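Local coordinates for hypothetical protein Atu0636 (Agrobacterium tumefaciens, PDB 2OZV), which probably acts as an O-methyltransferase, expected to move a methyl group from S-adenosylmethionine to an oxygen of an unidentified acceptor, at residues Leu31-Arg36 and Ala246-Val251; Asp151-Ala156 and Gly183-Gly188; Leu168-Gln173 and Val203-Thr208; Leu189-Ile194 and Leu217-Pro222. All coordinates share one frame; numbering follows the deposited sequence.

Contact 1 of 4, residues Leu31-Arg36 and Ala246-Val251; sequences LVADDR and AYARNV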
loop_
_atom_site.group_PDB
_atom_site.type_symbol
_atom_site.label_atom_id
_atom_site.label_comp_id
_atom_site.label_asym_id
_atom_site.label_seq_id
_atom_site.Cartn_x
_atom_site.Cartn_y
_atom_site.Cartn_z
ATOM N N LEU B 31 0.311 14.895 11.222
ATOM C CA LEU B 31 -0.862 14.749 10.337
ATOM C C LEU B 31 -2.029 15.691 10.651
ATOM O O LEU B 31 -2.927 15.854 9.832
ATOM C CB LEU B 31 -1.362 13.303 10.391
ATOM C CG LEU B 31 -0.328 12.284 9.888
ATOM C CD1 LEU B 31 -0.821 10.841 10.079
ATOM C CD2 LEU B 31 -0.054 12.539 8.364
ATOM N N VAL B 32 -2.027 16.277 11.847
ATOM C CA VAL B 32 -3.087 17.224 12.196
ATOM C C VAL B 32 -2.691 18.601 11.668
ATOM O O VAL B 32 -1.944 19.328 12.309
ATOM C CB VAL B 32 -3.335 17.270 13.724
ATOM C CG1 VAL B 32 -4.493 18.205 14.072
ATOM C CG2 VAL B 32 -3.608 15.843 14.251
ATOM N N ALA B 33 -3.187 18.920 10.476
ATOM C CA ALA B 33 -2.880 20.189 9.811
ATOM C C ALA B 33 -4.123 21.066 9.858
ATOM O O ALA B 33 -4.867 21.134 8.896
ATOM C CB ALA B 33 -2.442 19.941 8.345
ATOM N N ASP B 34 -4.334 21.754 10.968
ATOM C CA ASP B 34 -5.600 22.404 11.245
ATOM C C ASP B 34 -5.263 23.601 12.116
ATOM O O ASP B 34 -4.633 23.441 13.171
ATOM C CB ASP B 34 -6.502 21.419 12.013
ATOM C CG ASP B 34 -7.959 21.891 12.149
ATOM O OD1 ASP B 34 -8.251 23.112 12.094
ATOM O OD2 ASP B 34 -8.830 21.009 12.315
ATOM N N ASP B 35 -5.668 24.793 11.682
ATOM C CA ASP B 35 -5.357 25.986 12.470
ATOM C C ASP B 35 -6.554 26.550 13.250
ATOM O O ASP B 35 -6.471 27.642 13.815
ATOM C CB ASP B 35 -4.657 27.051 11.611
ATOM C CG ASP B 35 -3.293 26.585 11.083
ATOM O OD1 ASP B 35 -2.555 25.847 11.792
ATOM O OD2 ASP B 35 -2.959 26.970 9.946
ATOM N N ARG B 36 -7.650 25.793 13.312
ATOM C CA ARG B 36 -8.820 26.195 14.118
ATOM C C ARG B 36 -8.681 25.762 15.555
ATOM O O ARG B 36 -7.845 24.906 15.890
ATOM C CB ARG B 36 -10.115 25.536 13.627
ATOM C CG ARG B 36 -10.452 25.623 12.145
ATOM C CD ARG B 36 -11.586 24.612 11.823
ATOM N NE ARG B 36 -11.145 23.211 11.920
ATOM C CZ ARG B 36 -11.944 22.145 11.814
ATOM N NH1 ARG B 36 -13.255 22.288 11.622
ATOM N NH2 ARG B 36 -11.427 20.923 11.900
ATOM N N ALA B 246 3.433 20.803 9.678
ATOM C CA ALA B 246 2.478 19.716 9.522
ATOM C C ALA B 246 2.689 19.029 8.172
ATOM O O ALA B 246 3.277 19.591 7.257
ATOM C CB ALA B 246 1.070 20.246 9.611
ATOM N N TYR B 247 2.180 17.818 8.074
ATOM C CA TYR B 247 2.134 17.107 6.792
ATOM C C TYR B 247 0.662 17.035 6.390
ATOM O O TYR B 247 -0.091 16.207 6.918
ATOM C CB TYR B 247 2.777 15.744 6.959
ATOM C CG TYR B 247 2.630 14.833 5.736
ATOM C CD1 TYR B 247 2.744 15.357 4.446
ATOM C CD2 TYR B 247 2.327 13.474 5.871
ATOM C CE1 TYR B 247 2.592 14.540 3.310
ATOM C CE2 TYR B 247 2.181 12.649 4.739
ATOM C CZ TYR B 247 2.324 13.189 3.480
ATOM O OH TYR B 247 2.148 12.397 2.374
ATOM N N ALA B 248 0.277 17.914 5.464
ATOM C CA ALA B 248 -1.122 18.122 5.113
ATOM C C ALA B 248 -1.592 17.138 4.021
ATOM O O ALA B 248 -0.780 16.638 3.216
ATOM C CB ALA B 248 -1.321 19.567 4.648
ATOM N N ARG B 249 -2.892 16.867 4.005
ATOM C CA ARG B 249 -3.523 16.092 2.920
ATOM C C ARG B 249 -3.467 16.884 1.602
ATOM O O ARG B 249 -3.289 18.115 1.603
ATOM C CB ARG B 249 -4.968 15.723 3.293
ATOM C CG ARG B 249 -5.081 14.687 4.402
ATOM C CD ARG B 249 -6.529 14.453 4.846
ATOM N NE ARG B 249 -7.452 14.170 3.732
ATOM C CZ ARG B 249 -7.661 12.953 3.228
ATOM N NH1 ARG B 249 -6.979 11.892 3.701
ATOM N NH2 ARG B 249 -8.537 12.810 2.223
ATOM N N ASN B 250 -3.614 16.178 0.474
ATOM C CA ASN B 250 -3.781 16.847 -0.824
ATOM C C ASN B 250 -4.956 17.821 -0.808
ATOM O O ASN B 250 -5.985 17.544 -0.198
ATOM C CB ASN B 250 -3.996 15.812 -1.937
ATOM C CG ASN B 250 -2.696 15.148 -2.377
ATOM O OD1 ASN B 250 -1.619 15.716 -2.196
ATOM N ND2 ASN B 250 -2.791 13.932 -2.946
ATOM N N VAL B 251 -4.784 18.958 -1.465
ATOM C CA VAL B 251 -5.866 19.937 -1.571
ATOM C C VAL B 251 -6.952 19.396 -2.509
ATOM O O VAL B 251 -6.639 18.725 -3.498
ATOM C CB VAL B 251 -5.339 21.312 -2.019
ATOM C CG1 VAL B 251 -4.399 21.870 -0.956
ATOM C CG2 VAL B 251 -4.635 21.227 -3.382
HETATM O O HOH W 1 -3.134 15.941 7.271
#

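Contact 2 of 4, residues Asp151-Ala156 and Gly183-Gly188; sequences DWIRTA and GSRFGG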
loop_
_atom_site.group_PDB
_atom_site.type_symbol
_atom_site.label_atom_id
_atom_site.label_comp_id
_atom_site.label_asym_id
_atom_site.label_seq_id
_atom_site.Cartn_x
_atom_site.Cartn_y
_atom_site.Cartn_z
ATOM N N ASP B 151 -11.981 -2.472 15.824
ATOM C CA ASP B 151 -12.536 -1.857 17.051
ATOM C C ASP B 151 -12.194 -0.375 17.171
ATOM O O ASP B 151 -13.081 0.459 17.385
ATOM C CB ASP B 151 -12.035 -2.570 18.301
ATOM C CG ASP B 151 -12.685 -3.932 18.514
ATOM O OD1 ASP B 151 -13.757 -4.216 17.921
ATOM O OD2 ASP B 151 -12.120 -4.725 19.296
ATOM N N TRP B 152 -10.911 -0.047 17.029
ATOM C CA TRP B 152 -10.466 1.329 17.217
ATOM C C TRP B 152 -11.018 2.281 16.153
ATOM O O TRP B 152 -11.423 3.390 16.484
ATOM C CB TRP B 152 -8.946 1.400 17.229
ATOM C CG TRP B 152 -8.298 0.886 18.454
ATOM C CD1 TRP B 152 -8.653 -0.198 19.195
ATOM C CD2 TRP B 152 -7.130 1.431 19.063
ATOM N NE1 TRP B 152 -7.774 -0.359 20.255
ATOM C CE2 TRP B 152 -6.830 0.636 20.185
ATOM C CE3 TRP B 152 -6.325 2.537 18.775
ATOM C CZ2 TRP B 152 -5.740 0.899 21.018
ATOM C CZ3 TRP B 152 -5.236 2.794 19.592
ATOM C CH2 TRP B 152 -4.951 1.973 20.697
ATOM N N ILE B 153 -11.045 1.839 14.890
ATOM C CA ILE B 153 -11.599 2.675 13.820
ATOM C C ILE B 153 -13.138 2.777 13.904
ATOM O O ILE B 153 -13.696 3.838 13.611
ATOM C CB ILE B 153 -11.063 2.244 12.420
ATOM C CG1 ILE B 153 -9.560 2.595 12.367
ATOM C CG2 ILE B 153 -11.774 3.003 11.288
ATOM C CD1 ILE B 153 -8.746 1.942 11.226
ATOM N N ARG B 154 -13.821 1.722 14.348
ATOM C CA ARG B 154 -15.241 1.839 14.672
ATOM C C ARG B 154 -15.466 2.954 15.709
ATOM O O ARG B 154 -16.314 3.813 15.519
ATOM C CB ARG B 154 -15.799 0.514 15.207
ATOM C CG ARG B 154 -17.306 0.495 15.433
ATOM C CD ARG B 154 -17.734 -0.835 16.075
ATOM N NE ARG B 154 -17.113 -0.952 17.390
ATOM C CZ ARG B 154 -16.314 -1.943 17.784
ATOM N NH1 ARG B 154 -16.057 -2.965 16.976
ATOM N NH2 ARG B 154 -15.781 -1.913 19.010
ATOM N N THR B 155 -14.690 2.939 16.793
ATOM C CA THR B 155 -14.785 4.005 17.810
ATOM C C THR B 155 -14.427 5.374 17.212
ATOM O O THR B 155 -15.133 6.355 17.452
ATOM C CB THR B 155 -13.931 3.657 19.035
ATOM O OG1 THR B 155 -14.502 2.501 19.670
ATOM C CG2 THR B 155 -13.855 4.865 20.037
ATOM N N ALA B 156 -13.349 5.442 16.426
ATOM C CA ALA B 156 -12.917 6.725 15.834
ATOM C C ALA B 156 -14.060 7.341 15.036
ATOM O O ALA B 156 -14.309 8.546 15.136
ATOM C CB ALA B 156 -11.643 6.561 14.933
ATOM N N GLY B 183 -13.678 0.743 5.886
ATOM C CA GLY B 183 -14.896 0.464 5.095
ATOM C C GLY B 183 -16.214 1.069 5.580
ATOM O O GLY B 183 -16.612 0.881 6.729
ATOM N N SER B 184 -16.880 1.809 4.693
ATOM C CA SER B 184 -18.168 2.467 4.974
ATOM C C SER B 184 -18.151 3.437 6.162
ATOM O O SER B 184 -19.207 3.870 6.643
ATOM C CB SER B 184 -19.300 1.444 5.136
ATOM O OG SER B 184 -19.513 1.148 6.501
ATOM N N ARG B 185 -16.968 3.781 6.645
ATOM C CA ARG B 185 -16.884 4.784 7.727
ATOM C C ARG B 185 -16.056 5.992 7.315
ATOM O O ARG B 185 -16.466 7.143 7.516
ATOM C CB ARG B 185 -16.220 4.190 8.979
ATOM C CG ARG B 185 -17.006 3.093 9.642
ATOM C CD ARG B 185 -16.072 2.250 10.515
ATOM N NE ARG B 185 -16.816 1.163 11.142
ATOM C CZ ARG B 185 -16.304 -0.018 11.484
ATOM N NH1 ARG B 185 -17.098 -0.924 12.055
ATOM N NH2 ARG B 185 -15.007 -0.293 11.260
ATOM N N PHE B 186 -14.879 5.694 6.754
ATOM C CA PHE B 186 -13.901 6.672 6.335
ATOM C C PHE B 186 -13.511 6.402 4.900
ATOM O O PHE B 186 -13.389 5.230 4.495
ATOM C CB PHE B 186 -12.635 6.553 7.170
ATOM C CG PHE B 186 -12.808 6.997 8.580
ATOM C CD1 PHE B 186 -12.806 8.352 8.890
ATOM C CD2 PHE B 186 -12.983 6.052 9.608
ATOM C CE1 PHE B 186 -12.961 8.782 10.228
ATOM C CE2 PHE B 186 -13.134 6.462 10.937
ATOM C CZ PHE B 186 -13.124 7.819 11.255
ATOM N N GLY B 187 -13.323 7.478 4.141
ATOM C CA GLY B 187 -12.853 7.366 2.749
ATOM C C GLY B 187 -11.827 8.435 2.449
ATOM O O GLY B 187 -11.288 9.065 3.365
ATOM N N GLY B 188 -11.515 8.622 1.167
ATOM C CA GLY B 188 -10.399 9.490 0.806
ATOM C C GLY B 188 -9.089 9.136 1.505
ATOM O O GLY B 188 -8.305 10.028 1.847
#

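Contact 3 of 4, residues Leu168-Gln173 and Val203-Thr208; sequences LISRPQ and VRMLVT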
loop_
_atom_site.group_PDB
_atom_site.type_symbol
_atom_site.label_atom_id
_atom_site.label_comp_id
_atom_site.label_asym_id
_atom_site.label_seq_id
_atom_site.Cartn_x
_atom_site.Cartn_y
_atom_site.Cartn_z
ATOM N N LEU B 168 -3.473 7.995 11.440
ATOM C CA LEU B 168 -2.835 6.882 12.104
ATOM C C LEU B 168 -1.447 6.583 11.574
ATOM O O LEU B 168 -1.078 6.971 10.452
ATOM C CB LEU B 168 -3.723 5.643 12.027
ATOM C CG LEU B 168 -3.926 4.927 10.720
ATOM C CD1 LEU B 168 -2.746 3.961 10.397
ATOM C CD2 LEU B 168 -5.262 4.127 10.753
ATOM N N ILE B 169 -0.668 5.908 12.411
ATOM C CA ILE B 169 0.619 5.363 11.975
ATOM C C ILE B 169 0.627 3.882 12.322
ATOM O O ILE B 169 0.107 3.456 13.377
ATOM C CB ILE B 169 1.830 6.141 12.571
ATOM C CG1 ILE B 169 3.147 5.663 11.928
ATOM C CG2 ILE B 169 1.821 6.068 14.111
ATOM C CD1 ILE B 169 4.364 6.486 12.300
ATOM N N SER B 170 1.246 3.071 11.452
ATOM C CA SER B 170 1.288 1.629 11.655
ATOM C C SER B 170 2.471 1.050 10.887
ATOM O O SER B 170 3.189 1.798 10.197
ATOM C CB SER B 170 -0.012 0.978 11.171
ATOM O OG SER B 170 -0.096 1.010 9.753
ATOM N N ARG B 171 2.667 -0.266 11.020
ATOM C CA ARG B 171 3.552 -1.033 10.148
ATOM C C ARG B 171 2.898 -1.079 8.764
ATOM O O ARG B 171 1.669 -1.040 8.665
ATOM C CB ARG B 171 3.733 -2.483 10.647
ATOM C CG ARG B 171 4.071 -2.640 12.120
ATOM C CD ARG B 171 4.362 -4.112 12.456
ATOM N NE ARG B 171 3.303 -5.050 12.048
ATOM C CZ ARG B 171 3.212 -6.311 12.482
ATOM N NH1 ARG B 171 2.229 -7.104 12.061
ATOM N NH2 ARG B 171 4.107 -6.788 13.337
ATOM N N PRO B 172 3.703 -1.161 7.688
ATOM C CA PRO B 172 3.086 -1.315 6.341
ATOM C C PRO B 172 2.267 -2.611 6.211
ATOM O O PRO B 172 1.266 -2.645 5.472
ATOM C CB PRO B 172 4.301 -1.337 5.404
ATOM C CG PRO B 172 5.347 -0.499 6.181
ATOM C CD PRO B 172 5.179 -1.034 7.602
ATOM N N GLN B 173 2.644 -3.660 6.952
ATOM C CA GLN B 173 1.955 -4.947 6.822
ATOM C C GLN B 173 0.491 -4.889 7.251
ATOM O O GLN B 173 -0.284 -5.836 6.958
ATOM C CB GLN B 173 2.687 -6.051 7.584
ATOM C CG GLN B 173 2.812 -5.801 9.061
ATOM C CD GLN B 173 3.721 -6.795 9.740
ATOM O OE1 GLN B 173 3.268 -7.626 10.530
ATOM N NE2 GLN B 173 5.018 -6.728 9.432
ATOM N N VAL B 203 9.292 1.035 6.521
ATOM C CA VAL B 203 9.267 0.593 7.924
ATOM C C VAL B 203 8.008 1.042 8.662
ATOM O O VAL B 203 7.617 0.417 9.653
ATOM C CB VAL B 203 10.573 1.036 8.691
ATOM C CG1 VAL B 203 11.765 0.299 8.119
ATOM C CG2 VAL B 203 10.760 2.522 8.603
ATOM N N ARG B 204 7.385 2.139 8.212
ATOM C CA ARG B 204 6.146 2.630 8.795
ATOM C C ARG B 204 5.225 3.120 7.685
ATOM O O ARG B 204 5.636 3.241 6.513
ATOM C CB ARG B 204 6.384 3.767 9.816
ATOM C CG ARG B 204 7.115 3.329 11.095
ATOM C CD ARG B 204 6.214 2.526 12.023
ATOM N NE ARG B 204 6.906 2.215 13.279
ATOM C CZ ARG B 204 7.766 1.209 13.459
ATOM N NH1 ARG B 204 8.094 0.372 12.475
ATOM N NH2 ARG B 204 8.329 1.032 14.673
HETATM N N MSE B 205 4.001 3.427 8.066
HETATM C CA MSE B 205 2.980 3.846 7.133
HETATM C C MSE B 205 2.046 4.808 7.842
HETATM O O MSE B 205 1.540 4.471 8.927
HETATM C CB MSE B 205 2.198 2.632 6.619
HETATM C CG MSE B 205 1.186 3.026 5.601
HETATM SE SE MSE B 205 0.314 1.328 5.032
HETATM C CE MSE B 205 -0.606 0.857 6.610
ATOM N N LEU B 206 1.847 5.989 7.262
ATOM C CA LEU B 206 0.881 6.989 7.762
ATOM C C LEU B 206 -0.389 6.842 6.929
ATOM O O LEU B 206 -0.316 6.660 5.682
ATOM C CB LEU B 206 1.419 8.416 7.551
ATOM C CG LEU B 206 2.739 8.731 8.262
ATOM C CD1 LEU B 206 3.249 10.140 7.917
ATOM C CD2 LEU B 206 2.565 8.563 9.776
ATOM N N VAL B 207 -1.552 6.929 7.582
ATOM C CA VAL B 207 -2.802 6.900 6.858
ATOM C C VAL B 207 -3.683 8.019 7.396
ATOM O O VAL B 207 -3.782 8.182 8.638
ATOM C CB VAL B 207 -3.534 5.561 7.015
ATOM C CG1 VAL B 207 -4.856 5.604 6.206
ATOM C CG2 VAL B 207 -2.643 4.386 6.559
ATOM N N THR B 208 -4.269 8.809 6.497
ATOM C CA THR B 208 -5.306 9.786 6.916
ATOM C C THR B 208 -6.573 9.523 6.102
ATOM O O THR B 208 -6.501 8.991 4.988
ATOM C CB THR B 208 -4.900 11.273 6.745
ATOM O OG1 THR B 208 -4.730 11.590 5.360
ATOM C CG2 THR B 208 -3.637 11.626 7.577
#

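Contact 4 of 4, residues Leu189-Ile194 and Leu217-Pro222; sequences LEITLI and LTFRAP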
loop_
_atom_site.group_PDB
_atom_site.type_symbol
_atom_site.label_atom_id
_atom_site.label_comp_id
_atom_site.label_asym_id
_atom_site.label_seq_id
_atom_site.Cartn_x
_atom_site.Cartn_y
_atom_site.Cartn_z
ATOM N N LEU B 189 -8.833 7.842 1.724
ATOM C CA LEU B 189 -7.569 7.435 2.379
ATOM C C LEU B 189 -6.391 7.979 1.618
ATOM O O LEU B 189 -6.340 7.895 0.368
ATOM C CB LEU B 189 -7.438 5.906 2.472
ATOM C CG LEU B 189 -8.078 5.276 3.732
ATOM C CD1 LEU B 189 -9.589 5.480 3.775
ATOM C CD2 LEU B 189 -7.756 3.751 3.776
ATOM N N GLU B 190 -5.457 8.550 2.368
ATOM C CA GLU B 190 -4.141 8.878 1.842
ATOM C C GLU B 190 -3.136 8.052 2.604
ATOM O O GLU B 190 -3.067 8.140 3.853
ATOM C CB GLU B 190 -3.812 10.355 2.072
ATOM C CG GLU B 190 -4.490 11.295 1.102
ATOM C CD GLU B 190 -3.926 12.715 1.178
ATOM O OE1 GLU B 190 -2.876 12.950 1.858
ATOM O OE2 GLU B 190 -4.524 13.567 0.515
ATOM N N ILE B 191 -2.348 7.263 1.881
ATOM C CA ILE B 191 -1.371 6.367 2.510
ATOM C C ILE B 191 0.019 6.860 2.159
ATOM O O ILE B 191 0.347 6.986 0.972
ATOM C CB ILE B 191 -1.562 4.912 1.983
ATOM C CG1 ILE B 191 -3.010 4.419 2.256
ATOM C CG2 ILE B 191 -0.494 3.993 2.576
ATOM C CD1 ILE B 191 -3.308 2.980 1.683
ATOM N N THR B 192 0.833 7.130 3.178
ATOM C CA THR B 192 2.181 7.594 2.946
ATOM C C THR B 192 3.162 6.587 3.575
ATOM O O THR B 192 3.223 6.444 4.806
ATOM C CB THR B 192 2.392 9.000 3.562
ATOM O OG1 THR B 192 1.417 9.908 3.045
ATOM C CG2 THR B 192 3.813 9.494 3.237
ATOM N N LEU B 193 3.903 5.872 2.731
ATOM C CA LEU B 193 4.920 4.961 3.260
ATOM C C LEU B 193 6.134 5.735 3.749
ATOM O O LEU B 193 6.500 6.780 3.172
ATOM C CB LEU B 193 5.357 3.971 2.174
ATOM C CG LEU B 193 4.372 2.799 1.873
ATOM C CD1 LEU B 193 4.117 1.898 3.123
ATOM C CD2 LEU B 193 3.069 3.178 1.247
ATOM N N ILE B 194 6.780 5.176 4.772
ATOM C CA ILE B 194 7.942 5.769 5.440
ATOM C C ILE B 194 9.141 4.847 5.237
ATOM O O ILE B 194 9.141 3.723 5.736
ATOM C CB ILE B 194 7.660 5.925 6.964
ATOM C CG1 ILE B 194 6.313 6.607 7.215
ATOM C CG2 ILE B 194 8.782 6.672 7.659
ATOM C CD1 ILE B 194 6.217 8.001 6.638
ATOM N N LEU B 217 -8.894 5.438 -2.494
ATOM C CA LEU B 217 -7.634 5.665 -1.841
ATOM C C LEU B 217 -6.545 6.242 -2.774
ATOM O O LEU B 217 -6.606 6.118 -4.025
ATOM C CB LEU B 217 -7.156 4.402 -1.130
ATOM C CG LEU B 217 -6.584 3.271 -1.968
ATOM C CD1 LEU B 217 -5.099 3.495 -2.372
ATOM C CD2 LEU B 217 -6.686 2.008 -1.093
ATOM N N THR B 218 -5.557 6.857 -2.148
ATOM C CA THR B 218 -4.422 7.473 -2.827
ATOM C C THR B 218 -3.164 7.042 -2.072
ATOM O O THR B 218 -3.171 7.076 -0.818
ATOM C CB THR B 218 -4.580 9.025 -2.680
ATOM O OG1 THR B 218 -5.688 9.447 -3.477
ATOM C CG2 THR B 218 -3.352 9.729 -3.151
ATOM N N PHE B 219 -2.091 6.648 -2.789
ATOM C CA PHE B 219 -0.778 6.565 -2.156
ATOM C C PHE B 219 -0.013 7.836 -2.436
ATOM O O PHE B 219 0.311 8.159 -3.602
ATOM C CB PHE B 219 0.047 5.351 -2.665
ATOM C CG PHE B 219 -0.384 4.015 -2.088
ATOM C CD1 PHE B 219 -1.453 3.304 -2.650
ATOM C CD2 PHE B 219 0.288 3.479 -0.973
ATOM C CE1 PHE B 219 -1.854 2.065 -2.114
ATOM C CE2 PHE B 219 -0.092 2.223 -0.453
ATOM C CZ PHE B 219 -1.179 1.536 -1.031
ATOM N N ARG B 220 0.325 8.553 -1.370
ATOM C CA ARG B 220 1.129 9.784 -1.505
ATOM C C ARG B 220 2.580 9.446 -1.817
ATOM O O ARG B 220 3.030 8.309 -1.569
ATOM C CB ARG B 220 1.070 10.594 -0.186
ATOM C CG ARG B 220 -0.329 11.107 0.168
ATOM C CD ARG B 220 -0.773 12.263 -0.727
ATOM N NE ARG B 220 0.226 13.342 -0.760
ATOM C CZ ARG B 220 0.296 14.346 0.123
ATOM N NH1 ARG B 220 -0.601 14.450 1.110
ATOM N NH2 ARG B 220 1.255 15.276 0.012
ATOM N N ALA B 221 3.337 10.410 -2.342
ATOM C CA ALA B 221 4.799 10.222 -2.453
ATOM C C ALA B 221 5.315 9.867 -1.051
ATOM O O ALA B 221 4.817 10.395 -0.053
ATOM C CB ALA B 221 5.498 11.497 -2.978
ATOM N N PRO B 222 6.294 8.973 -0.971
ATOM C CA PRO B 222 6.707 8.490 0.357
ATOM C C PRO B 222 7.575 9.489 1.073
ATOM O O PRO B 222 8.096 10.427 0.435
ATOM C CB PRO B 222 7.531 7.236 0.025
ATOM C CG PRO B 222 8.156 7.591 -1.295
ATOM C CD PRO B 222 7.050 8.307 -2.056
HETATM O O HOH W 2 -7.729 9.386 -1.416
HETATM O O HOH W 3 3.334 6.227 -0.046
#

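Contact 1 of 4, residues Leu31-Arg36 and Ala246-Val251
L31 lays its CD2 methyl against the CD2 carbon of the Y247 ring, 3.6 Å away, the two side chains lying alongside each other and pointing the same way. With CG anti to its carbonyl carbon (chi1 -62°), the leucine leaves the chain away from 246-251 and then swings one methyl back toward the tyrosine. A branched aliphatic group and a broad ring suit this buried half of the contact. The other half is carried mainly by alanine methyls: A33 CB lies 3.7 Å from A246 CB and 3.9 Å from A248 CB. Such small side chains suit a close approach of two irregular segments, and A33 CA is 5.4 Å from A246 CA. The backbones are also joined through a water, which donates to L31 O at 2.6 Å and to Y247 O at 3.1 Å.

Several backbone groups of these residues have further partners. L31 O accepts from the Q165 side chain as well as from the water, V32 O accepts from R57, and the backbone of Y247 is hydrogen-bonded to that of S30. Past A33 the chain leaves the contact through an Asx turn at D34, whose carboxylate R36 grips side-on in a salt bridge.

The contact ties the loop between helix 24-30 and strand 38-42 to the C-terminal tail. L31 and Y247 both rest on L206 of strand 204-211, the Y247 hydroxyl is hydrogen-bonded to T192 of strand 186-195, and the Y247 side chain touches R220, so the tail packs across strands 204-211, 186-195 and 218-224.

Contact 2 of 4, residues Asp151-Ala156 and Gly183-Gly188
The helical turn 151-156 and the chain 183-188, which enters strand 186-195 at F186 and turns a corner at G188, come no nearer than 7.7 Å between R154 CA and R185 CA, so side chains must span the gap. R185 does so with a chain extended from CG to NE, bringing its guanidinium alongside R154: R154 CG and CB cover one face, CG lying 3.7 Å from R185 NH1. The long aliphatic stem of R154 suits this role. Its own chain bends at chi3 (63°) and carries its charge round to D151, where NH1 bonds to OD1 at 2.8 Å. The two guanidinium planes stand 88° apart. R185 has a salt bridge with E150, and the two acids probably offset the like charges gathered here, R102 included, which comes close to R154 NH1. Deeper in, F186 turns the edge of its ring to the helix backbone: the carbonyl carbon of A156 lies 3.9 Å from CZ, an approach that the small alanine permits. I153 CG2 comes at the ring obliquely, 3.7 Å from F186 CD2. Below these residues lies the sheet: I153 and A156 rest on M121, F186 reaches L166 and A209, and helix 148-159 thus packs over strands 116-121 and 164-170.

Contact 3 of 4, residues Leu168-Gln173 and Val203-Thr208
Four backbone hydrogen bonds pair L168 with V207 and S170 with M205, a selenomethionine. L168 N donates to V207 O at 2.8 Å and V207 N returns the bond to L168 O at 2.9 Å; S170 N and M205 O, 2.9 Å apart, and M205 N and S170 O, 2.8 Å apart, repeat the scheme. R204 adds a salt bridge to D24 of helix 24-30. Between the bonded pairs I169 and L206 form a non-hydrogen-bonded pair, and the strands run antiparallel at 158°. On one face a chi1 of 71° lays L168 CG and CD1 against V207 CB, CG at 3.8 Å. On the other, I169 CG1 meets L206 CD2 at 3.7 Å; these branched aliphatic chains cross obliquely and suit a buried face. Where the first strand ends, P172 turns the chain, its CD 3.5 Å from V203 O and its CA 4.0 Å from the selenium of M205, whose long chain, bent at chi3, reaches from the strand to P172 and R171. V203 and R204, both opposite I194, form a classic beta bulge. Helix 175-182 covers L168 and M205, helix 24-30 covers I169 and L206, and strands 116-121 and 186-195 are the pair's next neighbours in the sheet.

Contact 4 of 4, residues Leu189-Ile194 and Leu217-Pro222
I191 sets its CD1 methyl over one face of the F219 ring, 4.1 Å from the centroid and 26° off the normal, a CH-pi contact, while its CG2 touches CE2 at 3.5 Å. L193 CD2 comes to the edge of the same ring, near its plane, 3.6 Å from F219 CD2. Beta-branched isoleucine suits a strand, and its two arms meet the phenylalanine twice. Nearby L189 and L217 meet by their CB atoms. The backbones run parallel, and I191 bonds through both N and O to the neighbouring strand: N donates to T218 O at 2.8 Å and O accepts from R220 N. Beyond R220 this direct bonding is interrupted, and a water joins I191 O, R220 O and L193 N. On the polar face R220, bent at chi2 and chi3, turns NH1 to E190 OE1 at 2.8 Å (N-H...O 158°), in its own guanidinium plane but 33° out of the carboxylate plane, on the syn side; NH1 also bonds to A248 O. The sheet is Rossmann-like, as in class I methyltransferases, with 204-211 antiparallel to its neighbours. Strand 218-224 is outermost within the chain, and there F219 bonds by its backbone to the second subunit and packs on L193 of that subunit.

Contacts 3 and 4 belong to one sheet: strand 186-195 lies between 204-211 and 218-224, so the antiparallel pair of contact 3 and the parallel pair of contact 4 are directly joined, L206 O bonding to T192 N. Contact 3 is buried between helices, contact 4 lies at the sheet's outer edge, where a salt bridge and waters enter, and both touch the second subunit. Contact 2, also buried, joins helix to sheet largely through side chains, without hydrogen bonds between its segments, a single aromatic ring beside an arginine pair. Contact 1 is partly exposed, built on methyl packing, a leucine-tyrosine contact and a water; its tail reaches the others, R249 bonding to G188 and T208, N250 to E190.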